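Local coordinates for esterase (uncultured bacterium pCosCE1, PDB 7ATL), which hydrolyses carboxylic esters and also shows promiscuous acyltransferase activity, as a family VIII carboxylesterase related to the beta-lactamases, at residues Q192-H196 / W197-P201; I71-A74 / A75-I79; S16-A19 / I20-R24. All blocks are in the same frame, centred on the assembly; numbering follows the deposited sequence.

In the fold
Along the chain the order is contact 3, contact 2, contact 1. Contacts 1 and 2 belong to two packed helices, 190-199 and 67-80; their centres lie about 10 Å apart, and Trp197 O sits 2.8 Å from Arg77 NH1, a probable hydrogen bond between the two. Contact 3 closes helix 3-21, which is followed by strand 27-34 of the seven-stranded antiparallel sheet; its centre is about 36 Å from that of contact 1 and about 37 Å from that of contact 2. Contacts 1 and 2 thus lie among packed helices and contact 3 beside the sheet, where Ser16 and Ile20 touch Ser44 of strand 37-44, consistent with a serine beta-lactamase-like fold.

Contact 1: Q192-H196 / W197-P201; sequences QVFNH and WVAQP
The C-terminal end of helix 190-199 widens into a pi-type turn, seen where Phe194 O meets the amides of both Val198 and Ala199. Phe194 O accepts from Val198 N at 2.9 Å, with the donor 39° out of the carbonyl plane, and from Ala199 N at 2.9 Å, this time in that plane. The next carbonyl keeps the wide spacing: Asn195 O takes Gln200 N at 3.0 Å. Before the widening the helix is regular, with Trp197 N bonded to Val193 O. That same oxygen also lies in the plane of the indole, at its edge, 3.2 Å from Trp197 CD1.

Within this turn Val198 and Ala199 approach the Phe194 ring obliquely. With CG anti to the backbone N (chi1 176°), the ring runs forward along the helix, and Phe194 CE1 comes 3.5 Å from Val198 CG1. Tyr70 meets the ring nearly at right angles, so this buried side packs on helix 67-80, which probably carries the SxxK lysine of the beta-lactamase-like fold. Toward solvent, the side chains of Asn195 and Gln200 pass at a slant, yet their amide planes are only 24° apart, with ND2 and NE2 the nearest atoms. Gln200 NE2 also lies 3.5 Å from His196 CD2, at the imidazole edge. His196 ND1 instead bonds Glu188. Pro201, which has no amide hydrogen, brings its CD to 3.3 Å from His196 O.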
ATOM      1  N   GLN A 192      12.068 -10.951  -8.514  1.00 26.97           N
ATOM      2  CA  GLN A 192      11.876 -12.332  -9.030  1.00 29.83           C
ATOM      3  C   GLN A 192      10.904 -13.063  -8.087  1.00 28.29           C
ATOM      4  O   GLN A 192      10.005 -13.761  -8.581  1.00 27.50           O
ATOM      5  CB  GLN A 192      13.206 -13.073  -9.206  1.00 31.61           C
ATOM      6  CG  GLN A 192      13.976 -12.675 -10.456  1.00 35.35           C
ATOM      7  CD  GLN A 192      14.562 -11.274 -10.473  1.00 38.51           C
ATOM      8  OE1 GLN A 192      14.474 -10.573 -11.476  1.00 43.33           O
ATOM      9  NE2 GLN A 192      15.185 -10.834  -9.389  1.00 36.57           N
ATOM     10  N   VAL A 193      11.027 -12.863  -6.775  1.00 27.14           N
ATOM     11  CA  VAL A 193      10.070 -13.440  -5.786  1.00 25.45           C
ATOM     12  C   VAL A 193       8.649 -13.004  -6.153  1.00 25.65           C
ATOM     13  O   VAL A 193       7.762 -13.855  -6.280  1.00 24.71           O
ATOM     14  CB  VAL A 193      10.411 -13.035  -4.348  1.00 23.43           C
ATOM     15  CG1 VAL A 193       9.322 -13.498  -3.411  1.00 23.19           C
ATOM     16  CG2 VAL A 193      11.760 -13.579  -3.907  1.00 23.75           C
ATOM     17  N   PHE A 194       8.425 -11.707  -6.309  1.00 26.78           N
ATOM     18  CA  PHE A 194       7.088 -11.163  -6.647  1.00 27.76           C
ATOM     19  C   PHE A 194       6.593 -11.777  -7.963  1.00 28.77           C
ATOM     20  O   PHE A 194       5.384 -12.074  -8.081  1.00 27.04           O
ATOM     21  CB  PHE A 194       7.119  -9.642  -6.787  1.00 26.67           C
ATOM     22  CG  PHE A 194       5.798  -9.068  -7.226  1.00 26.66           C
ATOM     23  CD1 PHE A 194       4.724  -9.031  -6.344  1.00 25.47           C
ATOM     24  CD2 PHE A 194       5.616  -8.602  -8.526  1.00 27.47           C
ATOM     25  CE1 PHE A 194       3.504  -8.505  -6.742  1.00 26.42           C
ATOM     26  CE2 PHE A 194       4.394  -8.077  -8.928  1.00 28.21           C
ATOM     27  CZ  PHE A 194       3.337  -8.028  -8.030  1.00 28.39           C
ATOM     28  N   ASN A 195       7.482 -11.896  -8.954  1.00 31.44           N
ATOM     29  CA  ASN A 195       7.081 -12.385 -10.296  1.00 32.76           C
ATOM     30  C   ASN A 195       6.608 -13.839 -10.144  1.00 31.17           C
ATOM     31  O   ASN A 195       5.457 -14.127 -10.531  1.00 31.17           O
ATOM     32  CB  ASN A 195       8.168 -12.183 -11.353  1.00 34.08           C
ATOM     33  CG  ASN A 195       7.684 -12.611 -12.724  1.00 36.31           C
ATOM     34  OD1 ASN A 195       6.660 -12.135 -13.217  1.00 40.66           O
ATOM     35  ND2 ASN A 195       8.376 -13.560 -13.321  1.00 37.96           N
ATOM     36  N   HIS A 196       7.428 -14.683  -9.519  1.00 30.98           N
ATOM     37  CA  HIS A 196       7.176 -16.133  -9.299  1.00 34.67           C
ATOM     38  C   HIS A 196       6.005 -16.361  -8.341  1.00 32.27           C
ATOM     39  O   HIS A 196       5.205 -17.260  -8.641  1.00 38.24           O
ATOM     40  CB  HIS A 196       8.440 -16.860  -8.826  1.00 37.06           C
ATOM     41  CG  HIS A 196       9.512 -16.880  -9.859  1.00 41.15           C
ATOM     42  ND1 HIS A 196      10.839 -17.074  -9.543  1.00 44.63           N
ATOM     43  CD2 HIS A 196       9.459 -16.701 -11.199  1.00 41.93           C
ATOM     44  CE1 HIS A 196      11.562 -17.034 -10.644  1.00 44.35           C
ATOM     45  NE2 HIS A 196      10.736 -16.814 -11.672  1.00 44.66           N
ATOM     46  N   TRP A 197       5.867 -15.571  -7.274  1.00 31.55           N
ATOM     47  CA  TRP A 197       4.902 -15.868  -6.175  1.00 29.38           C
ATOM     48  C   TRP A 197       3.583 -15.133  -6.366  1.00 26.90           C
ATOM     49  O   TRP A 197       2.597 -15.620  -5.833  1.00 27.52           O
ATOM     50  CB  TRP A 197       5.514 -15.595  -4.800  1.00 28.34           C
ATOM     51  CG  TRP A 197       6.496 -16.658  -4.452  1.00 26.25           C
ATOM     52  CD1 TRP A 197       7.792 -16.720  -4.845  1.00 27.73           C
ATOM     53  CD2 TRP A 197       6.234 -17.866  -3.731  1.00 26.94           C
ATOM     54  NE1 TRP A 197       8.378 -17.848  -4.348  1.00 30.51           N
ATOM     55  CE2 TRP A 197       7.439 -18.584  -3.681  1.00 28.00           C
ATOM     56  CE3 TRP A 197       5.113 -18.393  -3.086  1.00 30.31           C
ATOM     57  CZ2 TRP A 197       7.552 -19.814  -3.049  1.00 26.80           C
ATOM     58  CZ3 TRP A 197       5.222 -19.599  -2.431  1.00 30.76           C
ATOM     59  CH2 TRP A 197       6.434 -20.295  -2.413  1.00 30.55           C
ATOM     60  N   VAL A 198       3.555 -14.040  -7.121  1.00 28.07           N
ATOM     61  CA  VAL A 198       2.302 -13.250  -7.292  1.00 29.12           C
ATOM     62  C   VAL A 198       1.997 -13.024  -8.778  1.00 29.86           C
ATOM     63  O   VAL A 198       0.937 -13.490  -9.218  1.00 32.05           O
ATOM     64  CB  VAL A 198       2.359 -11.950  -6.466  1.00 28.70           C
ATOM     65  CG1 VAL A 198       1.109 -11.096  -6.634  1.00 28.42           C
ATOM     66  CG2 VAL A 198       2.576 -12.268  -4.992  1.00 27.94           C
ATOM     67  N   ALA A 199       2.850 -12.335  -9.530  1.00 30.99           N
ATOM     68  CA  ALA A 199       2.485 -11.819 -10.873  1.00 32.31           C
ATOM     69  C   ALA A 199       2.045 -12.964 -11.805  1.00 32.92           C
ATOM     70  O   ALA A 199       1.011 -12.819 -12.504  1.00 31.49           O
ATOM     71  CB  ALA A 199       3.644 -11.059 -11.461  1.00 32.28           C
ATOM     72  N   GLN A 200       2.816 -14.047 -11.855  1.00 33.58           N
ATOM     73  CA  GLN A 200       2.541 -15.187 -12.770  1.00 39.79           C
ATOM     74  C   GLN A 200       1.289 -15.924 -12.307  1.00 37.63           C
ATOM     75  O   GLN A 200       0.344 -16.018 -13.072  1.00 41.22           O
ATOM     76  CB  GLN A 200       3.772 -16.080 -12.952  1.00 40.83           C
ATOM     77  CG  GLN A 200       4.824 -15.414 -13.841  1.00 47.49           C
ATOM     78  CD  GLN A 200       5.964 -16.330 -14.220  1.00 51.00           C
ATOM     79  OE1 GLN A 200       6.202 -16.572 -15.395  1.00 60.84           O
ATOM     80  NE2 GLN A 200       6.659 -16.871 -13.232  1.00 49.70           N
ATOM     81  N   PRO A 201       1.211 -16.434 -11.061  1.00 36.63           N
ATOM     82  CA  PRO A 201      -0.009 -17.082 -10.572  1.00 36.03           C
ATOM     83  C   PRO A 201      -1.316 -16.305 -10.773  1.00 36.16           C
ATOM     84  O   PRO A 201      -2.299 -16.934 -11.115  1.00 37.12           O
ATOM     85  CB  PRO A 201       0.263 -17.216  -9.070  1.00 39.53           C
ATOM     86  CG  PRO A 201       1.771 -17.392  -8.994  1.00 40.66           C
ATOM     87  CD  PRO A 201       2.315 -16.501 -10.089  1.00 38.89           C
TER

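Contact 2: I71-A74 / A75-I79; sequences ITLA and AMRMI
Four successive i+4 hydrogen bonds join residues 71-74 to 75-79 as regular alpha-helix: Ala75 N to Ile71 O (3.1 Å), Met76 N to Thr72 O (2.9 Å), Arg77 N to Leu73 O (3.0 Å) and Met78 N to Ala74 O (3.1 Å). The first is nearly straight at the hydrogen, 167°, whereas the last bends to 146°. Side chains meet sparsely across this turn. Leu73 has CG anti to its own amide nitrogen (chi1 177°), which carries CD1 forward along the helix to 3.9 Å from Arg77 CG, where the two chains pass at a slant. Arg77 CG also rests 3.4 Å from Leu73 O, and Met76 CG lies equally near Thr72 O. Thr72 turns its hydroxyl back to Lys68 O, one turn earlier; Lys68 probably belongs, with Ser65, to the SxxK motif of this family. The bent Met76 chain leads away to Leu296 and Met297 of helix 291-297, and Arg77 NE bonds Ile288 O. Ile71, Ala74 and Met78 pack on Leu182 of helix 174-186, and Met78 also reaches Val193 and Trp197 of helix 190-199.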
ATOM      1  N   ILE A  71       3.129  -7.644  -1.357  1.00 26.69           N
ATOM      2  CA  ILE A  71       4.274  -8.397  -0.770  1.00 26.39           C
ATOM      3  C   ILE A  71       3.762  -9.196   0.434  1.00 27.54           C
ATOM      4  O   ILE A  71       4.295 -10.321   0.666  1.00 28.27           O
ATOM      5  CB  ILE A  71       5.462  -7.483  -0.437  1.00 26.78           C
ATOM      6  CG1 ILE A  71       5.910  -6.680  -1.656  1.00 26.58           C
ATOM      7  CG2 ILE A  71       6.613  -8.292   0.142  1.00 27.57           C
ATOM      8  CD1 ILE A  71       6.399  -7.523  -2.798  1.00 26.69           C
ATOM      9  N   THR A  72       2.749  -8.682   1.135  1.00 25.60           N
ATOM     10  CA  THR A  72       2.014  -9.464   2.161  1.00 25.91           C
ATOM     11  C   THR A  72       1.449 -10.733   1.499  1.00 26.39           C
ATOM     12  O   THR A  72       1.624 -11.826   2.075  1.00 26.46           O
ATOM     13  CB  THR A  72       0.933  -8.618   2.836  1.00 24.84           C
ATOM     14  OG1 THR A  72       1.596  -7.528   3.480  1.00 21.70           O
ATOM     15  CG2 THR A  72       0.105  -9.416   3.821  1.00 23.96           C
ATOM     16  N   LEU A  73       0.842 -10.616   0.313  1.00 26.92           N
ATOM     17  CA  LEU A  73       0.327 -11.795  -0.441  1.00 26.12           C
ATOM     18  C   LEU A  73       1.465 -12.781  -0.720  1.00 25.87           C
ATOM     19  O   LEU A  73       1.229 -13.974  -0.560  1.00 26.74           O
ATOM     20  CB  LEU A  73      -0.346 -11.425  -1.769  1.00 25.68           C
ATOM     21  CG  LEU A  73      -0.809 -12.651  -2.567  1.00 25.47           C
ATOM     22  CD1 LEU A  73      -1.661 -13.550  -1.688  1.00 26.82           C
ATOM     23  CD2 LEU A  73      -1.580 -12.273  -3.804  1.00 26.10           C
ATOM     24  N   ALA A  74       2.633 -12.320  -1.164  1.00 25.72           N
ATOM     25  CA  ALA A  74       3.771 -13.214  -1.474  1.00 25.49           C
ATOM     26  C   ALA A  74       4.112 -14.040  -0.224  1.00 25.18           C
ATOM     27  O   ALA A  74       4.239 -15.271  -0.345  1.00 26.36           O
ATOM     28  CB  ALA A  74       4.939 -12.405  -1.973  1.00 25.70           C
ATOM     29  N   ALA A  75       4.228 -13.386   0.930  1.00 24.46           N
ATOM     30  CA  ALA A  75       4.522 -13.997   2.247  1.00 24.96           C
ATOM     31  C   ALA A  75       3.441 -15.012   2.640  1.00 25.39           C
ATOM     32  O   ALA A  75       3.802 -16.108   3.121  1.00 23.58           O
ATOM     33  CB  ALA A  75       4.601 -12.923   3.306  1.00 25.29           C
ATOM     34  N   MET A  76       2.165 -14.632   2.533  1.00 25.96           N
ATOM     35  CA  MET A  76       1.056 -15.505   2.974  1.00 26.76           C
ATOM     36  C   MET A  76       1.040 -16.777   2.120  1.00 26.99           C
ATOM     37  O   MET A  76       0.738 -17.881   2.656  1.00 28.47           O
ATOM     38  CB  MET A  76      -0.286 -14.796   2.870  1.00 27.48           C
ATOM     39  CG  MET A  76      -0.474 -13.719   3.912  1.00 29.49           C
ATOM     40  SD  MET A  76      -0.006 -14.142   5.590  1.00 29.11           S
ATOM     41  CE  MET A  76      -1.048 -15.572   5.864  1.00 29.35           C
ATOM     42  N   ARG A  77       1.399 -16.662   0.854  1.00 26.76           N
ATOM     43  CA  ARG A  77       1.515 -17.855  -0.017  1.00 28.53           C
ATOM     44  C   ARG A  77       2.670 -18.727   0.481  1.00 28.03           C
ATOM     45  O   ARG A  77       2.507 -19.963   0.509  1.00 28.61           O
ATOM     46  CB  ARG A  77       1.662 -17.461  -1.487  1.00 27.88           C
ATOM     47  CG  ARG A  77       0.377 -16.907  -2.071  1.00 28.08           C
ATOM     48  CD  ARG A  77       0.445 -16.903  -3.576  1.00 30.15           C
ATOM     49  NE  ARG A  77       0.239 -18.254  -4.043  1.00 32.08           N
ATOM     50  CZ  ARG A  77       1.029 -18.916  -4.873  1.00 33.63           C
ATOM     51  NH1 ARG A  77       2.101 -18.344  -5.399  1.00 36.46           N
ATOM     52  NH2 ARG A  77       0.726 -20.163  -5.182  1.00 32.39           N
ATOM     53  N   MET A  78       3.791 -18.120   0.855  1.00 27.45           N
ATOM     54  CA  MET A  78       4.996 -18.884   1.266  1.00 27.73           C
ATOM     55  C   MET A  78       4.638 -19.594   2.569  1.00 28.26           C
ATOM     56  O   MET A  78       5.091 -20.725   2.794  1.00 27.60           O
ATOM     57  CB  MET A  78       6.207 -17.969   1.464  1.00 26.85           C
ATOM     58  CG  MET A  78       7.005 -17.763   0.207  1.00 28.71           C
ATOM     59  SD  MET A  78       8.235 -16.467   0.436  1.00 29.90           S
ATOM     60  CE  MET A  78       9.051 -16.477  -1.157  1.00 33.87           C
ATOM     61  N   ILE A  79       3.823 -18.935   3.380  1.00 28.77           N
ATOM     62  CA  ILE A  79       3.376 -19.453   4.700  1.00 31.14           C
ATOM     63  C   ILE A  79       2.410 -20.625   4.482  1.00 32.30           C
ATOM     64  O   ILE A  79       2.546 -21.635   5.191  1.00 32.95           O
ATOM     65  CB  ILE A  79       2.776 -18.303   5.524  1.00 30.96           C
ATOM     66  CG1 ILE A  79       3.884 -17.454   6.152  1.00 29.22           C
ATOM     67  CG2 ILE A  79       1.801 -18.829   6.558  1.00 32.04           C
ATOM     68  CD1 ILE A  79       3.472 -16.054   6.517  1.00 29.62           C
TER

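Contact 3: S16-A19 / I20-R24; sequences SQQA and IDEGR
Ala19 and Arg24 make the close-packed half of this helix end. The guanidinium lies with one face over Ala19 CB, which is 3.6 Å from Arg24 NH1, and the bend of the arginine chain at chi3 (55°) folds it back there. Glu366 forms a salt bridge with Arg24 NE, and Tyr372 of helix 372-381 touches Ala19. Ile20 is also snug: its CD1 is 3.3 Å from Ser16 O, the carbonyl that accepts Ile20 N, and Ser16 OG is bonded to Tyr372 OH.

The solvent side is looser and polar. Gln17 bends at chi2 (43°), bringing NE2 to Asp21 OD1 at 2.9 Å; the carboxylate is met on its syn side but tilted out of its plane, and the N-H points off line at 136°. Gln18 and Glu22 are both exposed and run side by side in the same direction, Gln18 CG lying 3.2 Å from Glu22 OE2. Glu22 OE1 in turn forms a salt bridge with Arg24 NH1, at 3.3 Å and from above the carboxylate plane, so Glu22 lies between the Gln18 side chain and the arginine.

Where these halves join, Gly23 leaves the helix with positive phi, Gly23 N bonds Ile20 O at 2.7 Å, and Arg24 N bonds Ala19 O at 2.8 Å: a Schellman motif terminating helix 3-21 ahead of strand 27-34.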
ATOM      1  N   SER A  16     -16.049  11.856  -9.481  1.00 37.04           N
ATOM      2  CA  SER A  16     -14.761  11.996 -10.196  1.00 39.13           C
ATOM      3  C   SER A  16     -14.753  13.297 -11.000  1.00 43.86           C
ATOM      4  O   SER A  16     -13.744  14.042 -10.919  1.00 48.31           O
ATOM      5  CB  SER A  16     -14.500  10.811 -11.070  1.00 39.50           C
ATOM      6  OG  SER A  16     -14.344   9.626 -10.295  1.00 37.29           O
ATOM      7  N   GLN A  17     -15.826  13.568 -11.745  1.00 46.18           N
ATOM      8  CA  GLN A  17     -15.925  14.773 -12.611  1.00 49.47           C
ATOM      9  C   GLN A  17     -15.877  16.021 -11.718  1.00 49.15           C
ATOM     10  O   GLN A  17     -15.113  16.947 -12.042  1.00 52.63           O
ATOM     11  CB  GLN A  17     -17.181  14.746 -13.495  1.00 54.22           C
ATOM     12  CG  GLN A  17     -17.106  15.661 -14.719  1.00 52.31           C
ATOM     13  CD  GLN A  17     -15.754  15.573 -15.392  1.00 53.48           C
ATOM     14  OE1 GLN A  17     -15.315  14.499 -15.815  1.00 51.87           O
ATOM     15  NE2 GLN A  17     -15.054  16.698 -15.436  1.00 51.98           N
ATOM     16  N   GLN A  18     -16.629  16.024 -10.620  1.00 44.99           N
ATOM     17  CA  GLN A  18     -16.648  17.125  -9.629  1.00 46.81           C
ATOM     18  C   GLN A  18     -15.220  17.378  -9.127  1.00 46.14           C
ATOM     19  O   GLN A  18     -14.790  18.551  -9.114  1.00 55.50           O
ATOM     20  CB  GLN A  18     -17.618  16.763  -8.501  1.00 50.63           C
ATOM     21  CG  GLN A  18     -17.620  17.756  -7.345  1.00 58.13           C
ATOM     22  CD  GLN A  18     -18.858  17.581  -6.499  1.00 67.01           C
ATOM     23  OE1 GLN A  18     -18.818  17.079  -5.374  1.00 70.09           O
ATOM     24  NE2 GLN A  18     -19.990  17.955  -7.069  1.00 69.66           N
ATOM     25  N   ALA A  19     -14.513  16.319  -8.729  1.00 44.38           N
ATOM     26  CA  ALA A  19     -13.168  16.366  -8.106  1.00 43.72           C
ATOM     27  C   ALA A  19     -12.161  16.947  -9.102  1.00 41.65           C
ATOM     28  O   ALA A  19     -11.249  17.698  -8.676  1.00 39.54           O
ATOM     29  CB  ALA A  19     -12.746  14.988  -7.645  1.00 43.98           C
ATOM     30  N   ILE A  20     -12.319  16.635 -10.385  1.00 40.51           N
ATOM     31  CA  ILE A  20     -11.472  17.234 -11.452  1.00 44.27           C
ATOM     32  C   ILE A  20     -11.768  18.735 -11.586  1.00 49.59           C
ATOM     33  O   ILE A  20     -10.822  19.522 -11.437  1.00 58.38           O
ATOM     34  CB  ILE A  20     -11.657  16.458 -12.757  1.00 44.90           C
ATOM     35  CG1 ILE A  20     -10.999  15.080 -12.623  1.00 43.50           C
ATOM     36  CG2 ILE A  20     -11.116  17.264 -13.930  1.00 45.35           C
ATOM     37  CD1 ILE A  20     -11.632  14.001 -13.446  1.00 43.46           C
ATOM     38  N   ASP A  21     -13.028  19.118 -11.815  1.00 52.64           N
ATOM     39  CA  ASP A  21     -13.461  20.530 -12.017  1.00 53.55           C
ATOM     40  C   ASP A  21     -13.098  21.357 -10.782  1.00 52.55           C
ATOM     41  O   ASP A  21     -12.882  22.573 -10.927  1.00 52.12           O
ATOM     42  CB  ASP A  21     -14.973  20.664 -12.253  1.00 54.30           C
ATOM     43  CG  ASP A  21     -15.535  19.771 -13.347  1.00 56.70           C
ATOM     44  OD1 ASP A  21     -14.729  19.302 -14.215  1.00 56.64           O
ATOM     45  OD2 ASP A  21     -16.768  19.529 -13.311  1.00 51.10           O
ATOM     46  N   GLU A  22     -13.077  20.747  -9.598  1.00 48.47           N
ATOM     47  CA  GLU A  22     -12.692  21.474  -8.360  1.00 52.86           C
ATOM     48  C   GLU A  22     -11.152  21.555  -8.255  1.00 52.49           C
ATOM     49  O   GLU A  22     -10.679  22.191  -7.291  1.00 51.14           O
ATOM     50  CB  GLU A  22     -13.358  20.817  -7.146  1.00 53.34           C
ATOM     51  CG  GLU A  22     -14.868  21.011  -7.105  1.00 54.15           C
ATOM     52  CD  GLU A  22     -15.567  20.555  -5.833  1.00 57.94           C
ATOM     53  OE1 GLU A  22     -14.870  20.299  -4.819  1.00 55.28           O
ATOM     54  OE2 GLU A  22     -16.811  20.445  -5.858  1.00 62.26           O
ATOM     55  N   GLY A  23     -10.403  20.958  -9.206  1.00 48.97           N
ATOM     56  CA  GLY A  23      -8.928  20.801  -9.181  1.00 47.30           C
ATOM     57  C   GLY A  23      -8.425  20.096  -7.916  1.00 46.52           C
ATOM     58  O   GLY A  23      -7.351  20.483  -7.395  1.00 42.32           O
ATOM     59  N   ARG A  24      -9.181  19.114  -7.409  1.00 42.77           N
ATOM     60  CA  ARG A  24      -8.814  18.293  -6.222  1.00 40.44           C
ATOM     61  C   ARG A  24      -8.040  17.068  -6.727  1.00 38.16           C
ATOM     62  O   ARG A  24      -7.094  16.654  -6.063  1.00 39.27           O
ATOM     63  CB  ARG A  24     -10.064  17.894  -5.430  1.00 40.44           C
ATOM     64  CG  ARG A  24     -10.471  18.862  -4.325  1.00 41.26           C
ATOM     65  CD  ARG A  24     -11.953  18.718  -3.986  1.00 44.69           C
ATOM     66  NE  ARG A  24     -12.324  17.351  -3.630  1.00 47.47           N
ATOM     67  CZ  ARG A  24     -13.327  16.625  -4.139  1.00 53.03           C
ATOM     68  NH1 ARG A  24     -14.161  17.104  -5.048  1.00 54.16           N
ATOM     69  NH2 ARG A  24     -13.508  15.392  -3.699  1.00 61.29           N
TER